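Local coordinates for ESX secretion system protein EccC (Thermomonospora curvata, PDB 4NH0), which forms part of the ESX type VII secretion system, which exports proteins such as EsxA and EsxB, and has weak intrinsic ATPase activity, at residues A[278-283]-A[325-330]; A[734-739]-A[761-766]; A[866-871]-A[882-887]; A[978-983]-A[995-1000]. One frame throughout, in Å; residues are numbered along the deposited sequence.

Interaction 1 (A[278-283]-A[325-330]); sequences LRVPIG and VLALAM
Val-280 is the residue of strand 279-283 that carries most of the contact, lying against Ala-327 and Leu-328 of helix 325-329. The side chains that meet are all apolar. Val-280 CB lies 4.0 Å from Ala-327 CB. The two valine methyls divide the rest: CG1, anti to the carbonyl carbon (chi1 -68°), comes within 3.7 Å of Leu-328 CD2 and also lies near Ala-327 O, while CG2 touches Leu-328 CD2 at 3.9 Å and also reaches Leu-328 CG. The valine and leucine side chains cross at about a right angle, with CD2 as the branch of Leu-328 that meets the valine. That same CD2 lies 4.2 Å from Leu-278 CA, just before the strand begins. An alanine at Val-280 would keep the CB contact with Ala-327, but Leu-328 CD2 would lose both methyls it packs on and the strand-helix interface would probably be left with a gap.

Helix 317-329 is the one that follows the Walker A loop in a P-loop NTPase, and here its C-terminal end rests on strand 279-284, which belongs to the antiparallel part of the mixed sheet. The strand segment and helix segment run at 142° to each other, and their axes come within 8.3 Å.

Around this apolar patch, Leu-278 N is hydrogen-bonded to His-332, Val-280 pairs through its backbone with Leu-293 of the neighbouring strand, and Arg-279, facing away from the helix, forms a salt bridge with Glu-292. Beyond the contact, Leu-328 continues onto Leu-337 and Phe-339 of strand 337-343.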
loop_
_atom_site.group_PDB
_atom_site.type_symbol
_atom_site.label_atom_id
_atom_site.label_comp_id
_atom_site.label_asym_id
_atom_site.label_seq_id
_atom_site.Cartn_x
_atom_site.Cartn_y
_atom_site.Cartn_z
ATOM N N LEU A 278 -11.413 23.612 45.166
ATOM C CA LEU A 278 -12.376 22.747 44.490
ATOM C C LEU A 278 -13.739 22.782 45.173
ATOM O O LEU A 278 -14.460 21.787 45.195
ATOM C CB LEU A 278 -11.851 21.311 44.421
ATOM C CG LEU A 278 -11.104 20.905 43.148
ATOM C CD1 LEU A 278 -10.079 21.948 42.741
ATOM C CD2 LEU A 278 -10.437 19.554 43.340
ATOM N N ARG A 279 -14.079 23.939 45.732
ATOM C CA ARG A 279 -15.361 24.137 46.394
ATOM C C ARG A 279 -16.056 25.370 45.837
ATOM O O ARG A 279 -15.610 26.496 46.052
ATOM C CB ARG A 279 -15.176 24.271 47.904
ATOM C CG ARG A 279 -16.426 24.716 48.644
ATOM C CD ARG A 279 -16.157 24.898 50.126
ATOM N NE ARG A 279 -16.239 23.639 50.859
ATOM C CZ ARG A 279 -17.273 23.282 51.612
ATOM N NH1 ARG A 279 -18.316 24.091 51.737
ATOM N NH2 ARG A 279 -17.266 22.118 52.244
ATOM N N VAL A 280 -17.148 25.149 45.116
ATOM C CA VAL A 280 -17.888 26.236 44.490
ATOM C C VAL A 280 -19.378 26.130 44.794
ATOM O O VAL A 280 -19.898 25.033 44.990
ATOM C CB VAL A 280 -17.679 26.248 42.963
ATOM C CG1 VAL A 280 -16.247 26.625 42.626
ATOM C CG2 VAL A 280 -18.035 24.897 42.369
ATOM N N PRO A 281 -20.071 27.277 44.849
ATOM C CA PRO A 281 -21.521 27.272 45.050
ATOM C C PRO A 281 -22.264 26.855 43.786
ATOM O O PRO A 281 -21.849 27.214 42.686
ATOM C CB PRO A 281 -21.826 28.727 45.411
ATOM C CG PRO A 281 -20.761 29.500 44.729
ATOM C CD PRO A 281 -19.528 28.646 44.805
ATOM N N ILE A 282 -23.346 26.102 43.946
ATOM C CA ILE A 282 -24.143 25.663 42.808
ATOM C C ILE A 282 -25.547 26.251 42.865
ATOM O O ILE A 282 -26.279 26.224 41.878
ATOM C CB ILE A 282 -24.240 24.129 42.741
ATOM C CG1 ILE A 282 -24.963 23.586 43.974
ATOM C CG2 ILE A 282 -22.858 23.514 42.613
ATOM C CD1 ILE A 282 -25.072 22.078 44.002
ATOM N N GLY A 283 -25.914 26.785 44.025
ATOM C CA GLY A 283 -27.229 27.368 44.210
ATOM C C GLY A 283 -27.523 27.706 45.659
ATOM O O GLY A 283 -26.618 27.755 46.490
ATOM N N VAL A 325 -19.143 23.503 36.062
ATOM C CA VAL A 325 -17.879 23.628 35.348
ATOM C C VAL A 325 -17.425 25.083 35.261
ATOM O O VAL A 325 -16.278 25.403 35.571
ATOM C CB VAL A 325 -17.980 23.044 33.926
ATOM C CG1 VAL A 325 -16.746 23.397 33.113
ATOM C CG2 VAL A 325 -18.167 21.538 33.987
ATOM N N LEU A 326 -18.333 25.961 34.849
ATOM C CA LEU A 326 -18.012 27.374 34.684
ATOM C C LEU A 326 -17.600 28.017 36.004
ATOM O O LEU A 326 -16.719 28.874 36.035
ATOM C CB LEU A 326 -19.200 28.127 34.083
ATOM C CG LEU A 326 -18.952 29.598 33.749
ATOM C CD1 LEU A 326 -17.814 29.724 32.755
ATOM C CD2 LEU A 326 -20.212 30.251 33.207
ATOM N N ALA A 327 -18.239 27.597 37.092
ATOM C CA ALA A 327 -17.907 28.111 38.416
ATOM C C ALA A 327 -16.492 27.713 38.808
ATOM O O ALA A 327 -15.716 28.540 39.285
ATOM C CB ALA A 327 -18.902 27.612 39.446
ATOM N N LEU A 328 -16.164 26.442 38.607
ATOM C CA LEU A 328 -14.825 25.939 38.891
ATOM C C LEU A 328 -13.783 26.649 38.037
ATOM O O LEU A 328 -12.668 26.906 38.488
ATOM C CB LEU A 328 -14.757 24.429 38.654
ATOM C CG LEU A 328 -15.395 23.540 39.720
ATOM C CD1 LEU A 328 -15.436 22.097 39.255
ATOM C CD2 LEU A 328 -14.638 23.657 41.028
ATOM N N ALA A 329 -14.156 26.968 36.803
ATOM C CA ALA A 329 -13.259 27.654 35.883
ATOM C C ALA A 329 -12.990 29.085 36.335
ATOM O O ALA A 329 -11.914 29.627 36.093
ATOM C CB ALA A 329 -13.837 27.644 34.480
ATOM N N MET A 330 -13.971 29.690 36.995
ATOM C CA MET A 330 -13.852 31.072 37.444
ATOM C C MET A 330 -13.184 31.183 38.807
ATOM O O MET A 330 -12.942 32.283 39.299
ATOM C CB MET A 330 -15.230 31.731 37.500
ATOM C CG MET A 330 -15.813 32.077 36.147
ATOM S SD MET A 330 -17.405 32.901 36.305
ATOM C CE MET A 330 -18.402 31.560 36.938
#

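Interaction 2 (A[734-739]-A[761-766]); sequences EQREQE and AGDGFG
Arg-736 reaches from helix 734-739 past Asp-763 to the carbonyl of Gly-766. Its CG leaves CB anti to the carbonyl carbon (chi1 -72°), and the chain is then extended as far as NE. CG and CD pass beside the Asp-763 carboxylate, whose plane is turned 51° from that of the guanidinium. NE faces Asp-763 OD2 as a salt bridge, although the two atoms are modelled too close together for their exact places to be trusted. At the tip, NH1 and NH2 both grip Gly-766 O in the guanidinium plane. NH2 is 2.7 Å from that oxygen, on a carbonyl lone pair, and NH1 is 3.0 Å from it, nearly in line with the C=O bond. NH1 has a second acceptor in Tyr-799 O, and Tyr-751 of helix 748-756 packs on the arginine.

The loop belongs to the FtsK 2 ATPase domain and leads into strand 767-772; its type II' turn from Ala-761 to Gly-764 carries Asp-763 to the helix. Here a second acid comes in: Glu-739 OE2 is 3.1 Å from Asp-763 OD1, with Gln-735 NE2 weakly bonded to the glutamate. Two carboxylates so close would repel one another if both are charged, and the neighbouring arginine is likely to offset part of that cost.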
loop_
_atom_site.group_PDB
_atom_site.type_symbol
_atom_site.label_atom_id
_atom_site.label_comp_id
_atom_site.label_asym_id
_atom_site.label_seq_id
_atom_site.Cartn_x
_atom_site.Cartn_y
_atom_site.Cartn_z
ATOM N N GLU A 734 20.213 -11.659 -12.203
ATOM C CA GLU A 734 21.231 -12.624 -12.595
ATOM C C GLU A 734 22.581 -11.944 -12.802
ATOM O O GLU A 734 23.626 -12.520 -12.505
ATOM C CB GLU A 734 20.812 -13.356 -13.870
ATOM C CG GLU A 734 19.527 -14.153 -13.731
ATOM C CD GLU A 734 19.037 -14.704 -15.055
ATOM O OE1 GLU A 734 19.843 -14.772 -16.006
ATOM O OE2 GLU A 734 17.846 -15.064 -15.144
ATOM N N GLN A 735 22.547 -10.719 -13.314
ATOM C CA GLN A 735 23.762 -9.945 -13.529
ATOM C C GLN A 735 24.414 -9.585 -12.202
ATOM O O GLN A 735 25.617 -9.753 -12.028
ATOM C CB GLN A 735 23.460 -8.677 -14.327
ATOM C CG GLN A 735 24.648 -7.743 -14.477
ATOM C CD GLN A 735 24.318 -6.502 -15.279
ATOM O OE1 GLN A 735 23.319 -6.457 -15.996
ATOM N NE2 GLN A 735 25.158 -5.482 -15.162
ATOM N N ARG A 736 23.610 -9.100 -11.263
ATOM C CA ARG A 736 24.110 -8.736 -9.946
ATOM C C ARG A 736 24.503 -9.963 -9.131
ATOM O O ARG A 736 25.334 -9.874 -8.232
ATOM C CB ARG A 736 23.070 -7.918 -9.184
ATOM C CG ARG A 736 22.889 -6.513 -9.715
ATOM C CD ARG A 736 21.950 -5.705 -8.842
ATOM N NE ARG A 736 21.970 -4.289 -9.192
ATOM C CZ ARG A 736 21.251 -3.358 -8.577
ATOM N NH1 ARG A 736 20.446 -3.691 -7.579
ATOM N NH2 ARG A 736 21.332 -2.093 -8.959
ATOM N N GLU A 737 23.897 -11.103 -9.443
ATOM C CA GLU A 737 24.228 -12.350 -8.763
ATOM C C GLU A 737 25.670 -12.751 -9.032
ATOM O O GLU A 737 26.348 -13.290 -8.161
ATOM C CB GLU A 737 23.288 -13.474 -9.201
ATOM C CG GLU A 737 21.998 -13.565 -8.403
ATOM C CD GLU A 737 21.132 -14.732 -8.833
ATOM O OE1 GLU A 737 21.376 -15.283 -9.926
ATOM O OE2 GLU A 737 20.210 -15.099 -8.078
ATOM N N GLN A 738 26.133 -12.480 -10.246
ATOM C CA GLN A 738 27.483 -12.849 -10.644
ATOM C C GLN A 738 28.480 -11.731 -10.371
ATOM O O GLN A 738 29.552 -11.971 -9.823
ATOM C CB GLN A 738 27.516 -13.229 -12.126
ATOM C CG GLN A 738 26.715 -14.475 -12.460
ATOM C CD GLN A 738 27.221 -15.703 -11.729
ATOM O OE1 GLN A 738 28.413 -15.826 -11.448
ATOM N NE2 GLN A 738 26.314 -16.621 -11.417
ATOM N N GLU A 739 28.117 -10.509 -10.745
ATOM C CA GLU A 739 29.031 -9.376 -10.647
ATOM C C GLU A 739 29.415 -9.036 -9.208
ATOM O O GLU A 739 30.568 -8.714 -8.939
ATOM C CB GLU A 739 28.425 -8.149 -11.330
ATOM C CG GLU A 739 28.404 -8.241 -12.849
ATOM C CD GLU A 739 27.978 -6.946 -13.511
ATOM O OE1 GLU A 739 27.983 -6.886 -14.758
ATOM O OE2 GLU A 739 27.640 -5.989 -12.784
ATOM N N ALA A 761 29.801 3.336 -11.092
ATOM C CA ALA A 761 28.653 3.223 -11.982
ATOM C C ALA A 761 27.848 1.964 -11.682
ATOM O O ALA A 761 26.627 2.013 -11.547
ATOM C CB ALA A 761 29.105 3.230 -13.430
ATOM N N GLY A 762 28.541 0.835 -11.585
ATOM C CA GLY A 762 27.902 -0.425 -11.261
ATOM C C GLY A 762 27.095 -1.004 -12.404
ATOM O O GLY A 762 27.626 -1.265 -13.482
ATOM N N ASP A 763 25.804 -1.206 -12.164
ATOM C CA ASP A 763 24.919 -1.792 -13.159
ATOM C C ASP A 763 24.184 -0.714 -13.940
ATOM O O ASP A 763 23.634 -0.972 -15.009
ATOM C CB ASP A 763 23.906 -2.723 -12.494
ATOM C CG ASP A 763 24.506 -3.526 -11.360
ATOM O OD1 ASP A 763 25.694 -3.900 -11.454
ATOM O OD2 ASP A 763 23.789 -3.777 -10.371
ATOM N N GLY A 764 24.179 0.496 -13.396
ATOM C CA GLY A 764 23.382 1.573 -13.947
ATOM C C GLY A 764 22.089 1.683 -13.168
ATOM O O GLY A 764 21.306 2.611 -13.359
ATOM N N PHE A 765 21.874 0.717 -12.280
ATOM C CA PHE A 765 20.680 0.679 -11.447
ATOM C C PHE A 765 21.021 0.924 -9.986
ATOM O O PHE A 765 22.177 0.810 -9.580
ATOM C CB PHE A 765 19.969 -0.670 -11.580
ATOM C CG PHE A 765 19.350 -0.908 -12.925
ATOM C CD1 PHE A 765 18.072 -0.461 -13.201
ATOM C CD2 PHE A 765 20.040 -1.595 -13.907
ATOM C CE1 PHE A 765 17.499 -0.683 -14.433
ATOM C CE2 PHE A 765 19.470 -1.822 -15.140
ATOM C CZ PHE A 765 18.199 -1.364 -15.404
ATOM N N GLY A 766 20.006 1.260 -9.199
ATOM C CA GLY A 766 20.149 1.360 -7.759
ATOM C C GLY A 766 19.297 0.294 -7.102
ATOM O O GLY A 766 19.481 -0.896 -7.356
#

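Interaction 3 (A[866-871]-A[882-887])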
loop_
_atom_site.group_PDB
_atom_site.type_symbol
_atom_site.label_atom_id
_atom_site.label_comp_id
_atom_site.label_asym_id
_atom_site.label_seq_id
_atom_site.Cartn_x
_atom_site.Cartn_y
_atom_site.Cartn_z
ATOM N N PRO A 866 -0.666 11.071 -1.780
ATOM C CA PRO A 866 0.564 11.321 -2.537
ATOM C C PRO A 866 0.651 12.754 -3.049
ATOM O O PRO A 866 0.788 12.969 -4.253
ATOM C CB PRO A 866 0.459 10.333 -3.699
ATOM C CG PRO A 866 -1.002 10.175 -3.911
ATOM C CD PRO A 866 -1.629 10.259 -2.546
ATOM N N ARG A 867 0.571 13.719 -2.141
ATOM C CA ARG A 867 0.577 15.127 -2.511
ATOM C C ARG A 867 1.623 15.906 -1.724
ATOM O O ARG A 867 2.005 15.511 -0.622
ATOM C CB ARG A 867 -0.806 15.745 -2.284
ATOM C CG ARG A 867 -1.964 14.870 -2.728
ATOM C CD ARG A 867 -3.301 15.556 -2.504
ATOM N NE ARG A 867 -3.417 16.786 -3.278
ATOM C CZ ARG A 867 -4.546 17.472 -3.425
ATOM N NH1 ARG A 867 -5.662 17.048 -2.850
ATOM N NH2 ARG A 867 -4.559 18.582 -4.149
ATOM N N ILE A 868 2.086 17.011 -2.297
ATOM C CA ILE A 868 2.988 17.918 -1.599
ATOM C C ILE A 868 2.431 19.335 -1.638
ATOM O O ILE A 868 3.134 20.299 -1.333
ATOM C CB ILE A 868 4.408 17.902 -2.204
ATOM C CG1 ILE A 868 4.379 18.356 -3.664
ATOM C CG2 ILE A 868 5.024 16.519 -2.087
ATOM C CD1 ILE A 868 5.060 19.685 -3.907
ATOM N N ASP A 869 1.161 19.454 -2.012
ATOM C CA ASP A 869 0.505 20.753 -2.095
ATOM C C ASP A 869 -0.057 21.187 -0.746
ATOM O O ASP A 869 0.052 22.351 -0.363
ATOM C CB ASP A 869 -0.607 20.729 -3.150
ATOM C CG ASP A 869 -1.542 19.541 -2.996
ATOM O OD1 ASP A 869 -1.700 19.036 -1.865
ATOM O OD2 ASP A 869 -2.125 19.112 -4.013
ATOM N N GLY A 870 -0.658 20.244 -0.027
ATOM C CA GLY A 870 -1.230 20.535 1.274
ATOM C C GLY A 870 -2.712 20.231 1.342
ATOM O O GLY A 870 -3.257 19.999 2.421
ATOM N N ASP A 871 -3.368 20.237 0.187
ATOM C CA ASP A 871 -4.790 19.924 0.116
ATOM C C ASP A 871 -5.025 18.468 0.497
ATOM O O ASP A 871 -4.358 17.568 -0.012
ATOM C CB ASP A 871 -5.336 20.210 -1.283
ATOM C CG ASP A 871 -6.835 20.007 -1.380
ATOM O OD1 ASP A 871 -7.521 20.893 -1.930
ATOM O OD2 ASP A 871 -7.327 18.961 -0.910
ATOM N N ALA A 882 -0.549 15.299 -10.197
ATOM C CA ALA A 882 0.066 15.820 -11.412
ATOM C C ALA A 882 1.032 16.966 -11.124
ATOM O O ALA A 882 2.020 17.148 -11.834
ATOM C CB ALA A 882 -1.007 16.271 -12.388
ATOM N N THR A 883 0.742 17.736 -10.081
ATOM C CA THR A 883 1.587 18.865 -9.708
ATOM C C THR A 883 2.823 18.408 -8.940
ATOM O O THR A 883 3.880 19.033 -9.024
ATOM C CB THR A 883 0.817 19.889 -8.858
ATOM O OG1 THR A 883 0.192 19.223 -7.755
ATOM C CG2 THR A 883 -0.248 20.578 -9.694
ATOM N N THR A 884 2.685 17.319 -8.192
ATOM C CA THR A 884 3.805 16.762 -7.443
ATOM C C THR A 884 4.850 16.186 -8.391
ATOM O O THR A 884 6.042 16.463 -8.259
ATOM C CB THR A 884 3.352 15.659 -6.473
ATOM O OG1 THR A 884 2.844 14.546 -7.216
ATOM C CG2 THR A 884 2.270 16.177 -5.546
ATOM N N VAL A 885 4.389 15.382 -9.344
ATOM C CA VAL A 885 5.262 14.782 -10.347
ATOM C C VAL A 885 5.977 15.861 -11.151
ATOM O O VAL A 885 7.167 15.747 -11.445
ATOM C CB VAL A 885 4.472 13.870 -11.305
ATOM C CG1 VAL A 885 5.399 13.234 -12.327
ATOM C CG2 VAL A 885 3.728 12.803 -10.524
ATOM N N LYS A 886 5.238 16.910 -11.495
ATOM C CA LYS A 886 5.791 18.042 -12.227
ATOM C C LYS A 886 6.927 18.695 -11.448
ATOM O O LYS A 886 7.931 19.110 -12.025
ATOM C CB LYS A 886 4.699 19.071 -12.521
ATOM C CG LYS A 886 5.163 20.251 -13.358
ATOM C CD LYS A 886 4.090 21.323 -13.449
ATOM C CE LYS A 886 4.508 22.441 -14.388
ATOM N NZ LYS A 886 5.923 22.849 -14.165
ATOM N N THR A 887 6.761 18.773 -10.133
ATOM C CA THR A 887 7.744 19.413 -9.269
ATOM C C THR A 887 9.029 18.597 -9.172
ATOM O O THR A 887 10.128 19.145 -9.232
ATOM C CB THR A 887 7.182 19.634 -7.853
ATOM O OG1 THR A 887 5.892 20.251 -7.939
ATOM C CG2 THR A 887 8.113 20.518 -7.040
#
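Thr-883 O, on helix 877-891, takes two bonds from Thr-887: the backbone N at 3.1 Å and the hydroxyl OG1 at 2.6 Å, the latter donor tilted 22° from the carbonyl plane. The hydroxyl lies anti to the carbonyl carbon (chi1 -49°), and from there it also meets Ile-868 CD1 tip to tip at 4.2 Å. An alanine in place of Thr-887 would take the hydroxyl bond from Thr-883 O, and Ile-868 CD1 would probably lose the partner at its tip.

Thr-884 carries the larger share of the contact. Its CG2 lies 3.4 Å from Ile-868 N and 3.6 Å from Ile-868 CG1, the two side chains sliding past each other in opposite directions. Its hydroxyl turns back into the helix, to Ile-881 O.

Segment 866-871 leads from strand 860-863, in the second FtsK domain, to this helix. Pro-866 packs on helix 669-683, with its side chain about 4 Å from that of the ATP-binding Thr-671. The charged groups of Arg-867, Asp-869 and Asp-871 pair with one another in the loop, which meets the helix through its backbone and the Ile-868 side chain, against the Thr-884 methyl, while the threonine hydroxyls bond to the helix's own carbonyls.

Interaction 4 (A[978-983]-A[995-1000]); sequences FIDYSR and IGYAAS
The Tyr-997 ring overlaps the CB groups of Phe-978 and Asp-980 on the neighbouring strand. Tyr-997 CG is anti to the backbone N (chi1 -172°); Tyr-997 CD2 comes within 3.5 Å of Phe-978 CB, and the far end of the ring passes Asp-980 CB. Tyr-997 OH ends beside Arg-983 CA at 3.4 Å. The Asp-980 carboxylate stands 83° to the ring plane, and its OD2 is hydrogen-bonded to Leu-985 N.

The two strands run parallel. Phe-978 N bonds to Gly-996 O at 2.8 Å, Ala-998 N to Phe-978 O at 3.1 Å, and Asp-980 N to Ala-998 O at 3.1 Å. Past the strands, the Tyr-981 ring meets the Ala-999 to Ser-1000 backbone obliquely, CE1 being 3.4 Å from Ser-1000 C, and Arg-983 CD touches Ala-999 CB at 3.9 Å. The Asp-980 side chain lies about 7 Å from a bound magnesium ion, near the nucleotide of FtsK 3.

Strand 974-980 is paired on its other flank with strand 1039-1045, leaving 994-998 as an edge strand within this chain. Phe-978 and Tyr-997 share one sheet face; on the other, Ala-998 packs on Ala-1003 and Leu-1007 of helix 1001-1017, with Ser-1000 at its N-cap position, OG weakly bonded to Ala-1003 N.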
loop_
_atom_site.group_PDB
_atom_site.type_symbol
_atom_site.label_atom_id
_atom_site.label_comp_id
_atom_site.label_asym_id
_atom_site.label_seq_id
_atom_site.Cartn_x
_atom_site.Cartn_y
_atom_site.Cartn_z
ATOM N N PHE A 978 16.522 -23.776 -55.310
ATOM C CA PHE A 978 15.358 -23.009 -54.885
ATOM C C PHE A 978 14.068 -23.453 -55.563
ATOM O O PHE A 978 14.053 -23.767 -56.752
ATOM C CB PHE A 978 15.581 -21.519 -55.153
ATOM C CG PHE A 978 16.712 -20.923 -54.367
ATOM C CD1 PHE A 978 18.017 -21.023 -54.821
ATOM C CD2 PHE A 978 16.471 -20.260 -53.178
ATOM C CE1 PHE A 978 19.058 -20.474 -54.100
ATOM C CE2 PHE A 978 17.509 -19.709 -52.454
ATOM C CZ PHE A 978 18.803 -19.817 -52.915
ATOM N N ILE A 979 12.989 -23.477 -54.790
ATOM C CA ILE A 979 11.651 -23.669 -55.334
ATOM C C ILE A 979 10.808 -22.458 -54.964
ATOM O O ILE A 979 10.197 -22.412 -53.897
ATOM C CB ILE A 979 10.989 -24.954 -54.810
ATOM C CG1 ILE A 979 11.869 -26.164 -55.113
ATOM C CG2 ILE A 979 9.614 -25.136 -55.436
ATOM C CD1 ILE A 979 11.257 -27.475 -54.698
ATOM N N ASP A 980 10.791 -21.471 -55.851
ATOM C CA ASP A 980 10.139 -20.204 -55.560
ATOM C C ASP A 980 9.164 -19.821 -56.666
ATOM O O ASP A 980 9.509 -19.069 -57.576
ATOM C CB ASP A 980 11.189 -19.111 -55.366
ATOM C CG ASP A 980 10.595 -17.811 -54.876
ATOM O OD1 ASP A 980 9.455 -17.830 -54.367
ATOM O OD2 ASP A 980 11.270 -16.768 -54.995
ATOM N N TYR A 981 7.946 -20.346 -56.575
ATOM C CA TYR A 981 6.907 -20.083 -57.564
ATOM C C TYR A 981 6.589 -18.597 -57.678
ATOM O O TYR A 981 6.360 -18.084 -58.772
ATOM C CB TYR A 981 5.631 -20.852 -57.218
ATOM C CG TYR A 981 5.702 -22.337 -57.491
ATOM C CD1 TYR A 981 6.696 -22.869 -58.302
ATOM C CD2 TYR A 981 4.768 -23.206 -56.946
ATOM C CE1 TYR A 981 6.759 -24.225 -58.556
ATOM C CE2 TYR A 981 4.823 -24.562 -57.195
ATOM C CZ TYR A 981 5.821 -25.067 -57.999
ATOM O OH TYR A 981 5.877 -26.418 -58.249
ATOM N N SER A 982 6.576 -17.911 -56.541
ATOM C CA SER A 982 6.260 -16.490 -56.511
ATOM C C SER A 982 7.457 -15.650 -56.930
ATOM O O SER A 982 7.336 -14.440 -57.126
ATOM C CB SER A 982 5.793 -16.076 -55.116
ATOM O OG SER A 982 4.634 -16.793 -54.732
ATOM N N ARG A 983 8.605 -16.306 -57.075
ATOM C CA ARG A 983 9.862 -15.642 -57.411
ATOM C C ARG A 983 10.125 -14.483 -56.453
ATOM O O ARG A 983 10.073 -13.315 -56.836
ATOM C CB ARG A 983 9.850 -15.161 -58.864
ATOM C CG ARG A 983 9.195 -16.142 -59.825
ATOM C CD ARG A 983 9.594 -15.889 -61.271
ATOM N NE ARG A 983 10.131 -14.549 -61.487
ATOM C CZ ARG A 983 11.212 -14.292 -62.215
ATOM N NH1 ARG A 983 11.871 -15.285 -62.799
ATOM N NH2 ARG A 983 11.636 -13.043 -62.364
ATOM N N ILE A 995 22.350 -23.949 -57.896
ATOM C CA ILE A 995 22.392 -25.117 -58.766
ATOM C C ILE A 995 21.140 -25.186 -59.630
ATOM O O ILE A 995 21.221 -25.298 -60.853
ATOM C CB ILE A 995 22.526 -26.419 -57.958
ATOM C CG1 ILE A 995 23.911 -26.502 -57.317
ATOM C CG2 ILE A 995 22.293 -27.626 -58.851
ATOM C CD1 ILE A 995 25.039 -26.485 -58.320
ATOM N N GLY A 996 19.981 -25.114 -58.985
ATOM C CA GLY A 996 18.717 -25.176 -59.692
ATOM C C GLY A 996 17.699 -24.192 -59.154
ATOM O O GLY A 996 17.507 -24.079 -57.944
ATOM N N TYR A 997 17.049 -23.471 -60.060
ATOM C CA TYR A 997 16.006 -22.526 -59.686
ATOM C C TYR A 997 14.728 -22.841 -60.451
ATOM O O TYR A 997 14.728 -22.885 -61.681
ATOM C CB TYR A 997 16.456 -21.090 -59.957
ATOM C CG TYR A 997 15.507 -20.039 -59.426
ATOM C CD1 TYR A 997 14.523 -19.490 -60.237
ATOM C CD2 TYR A 997 15.597 -19.596 -58.114
ATOM C CE1 TYR A 997 13.655 -18.530 -59.753
ATOM C CE2 TYR A 997 14.733 -18.638 -57.623
ATOM C CZ TYR A 997 13.766 -18.108 -58.447
ATOM O OH TYR A 997 12.903 -17.154 -57.961
ATOM N N ALA A 998 13.641 -23.064 -59.720
ATOM C CA ALA A 998 12.384 -23.470 -60.334
ATOM C C ALA A 998 11.252 -22.498 -60.023
ATOM O O ALA A 998 10.980 -22.199 -58.861
ATOM C CB ALA A 998 12.011 -24.869 -59.883
ATOM N N ALA A 999 10.593 -22.015 -61.070
ATOM C CA ALA A 999 9.456 -21.116 -60.916
ATOM C C ALA A 999 8.182 -21.765 -61.445
ATOM O O ALA A 999 7.132 -21.127 -61.513
ATOM C CB ALA A 999 9.719 -19.801 -61.630
ATOM N N SER A 1000 8.285 -23.037 -61.818
ATOM C CA SER A 1000 7.147 -23.779 -62.348
ATOM C C SER A 1000 7.126 -25.206 -61.813
ATOM O O SER A 1000 8.145 -25.719 -61.353
ATOM C CB SER A 1000 7.179 -23.793 -63.876
ATOM O OG SER A 1000 8.345 -24.439 -64.354
#

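How the interactions relate
The contacts follow one another along the chain without overlap and spread over the three FtsK ATPase units. Interaction 1 lies in the first, interactions 2 and 3 belong to the second, and interaction 4 to the third. Centres of interactions 1 and 4 are about 114 Å apart, on opposite sides of the chain's centre; interactions 2 and 3 are nearest, about 33 Å between centres. The first two units have sheets of the same strand order, and interaction 1 sits at the antiparallel part of its sheet. Interactions 3 and 4 come close to the bound ATP of their own units, whereas 1 and 2 lie away from annotated sites. None touches another. Short linkers join the successive ATPase domains within a rigid cytoplasmic region.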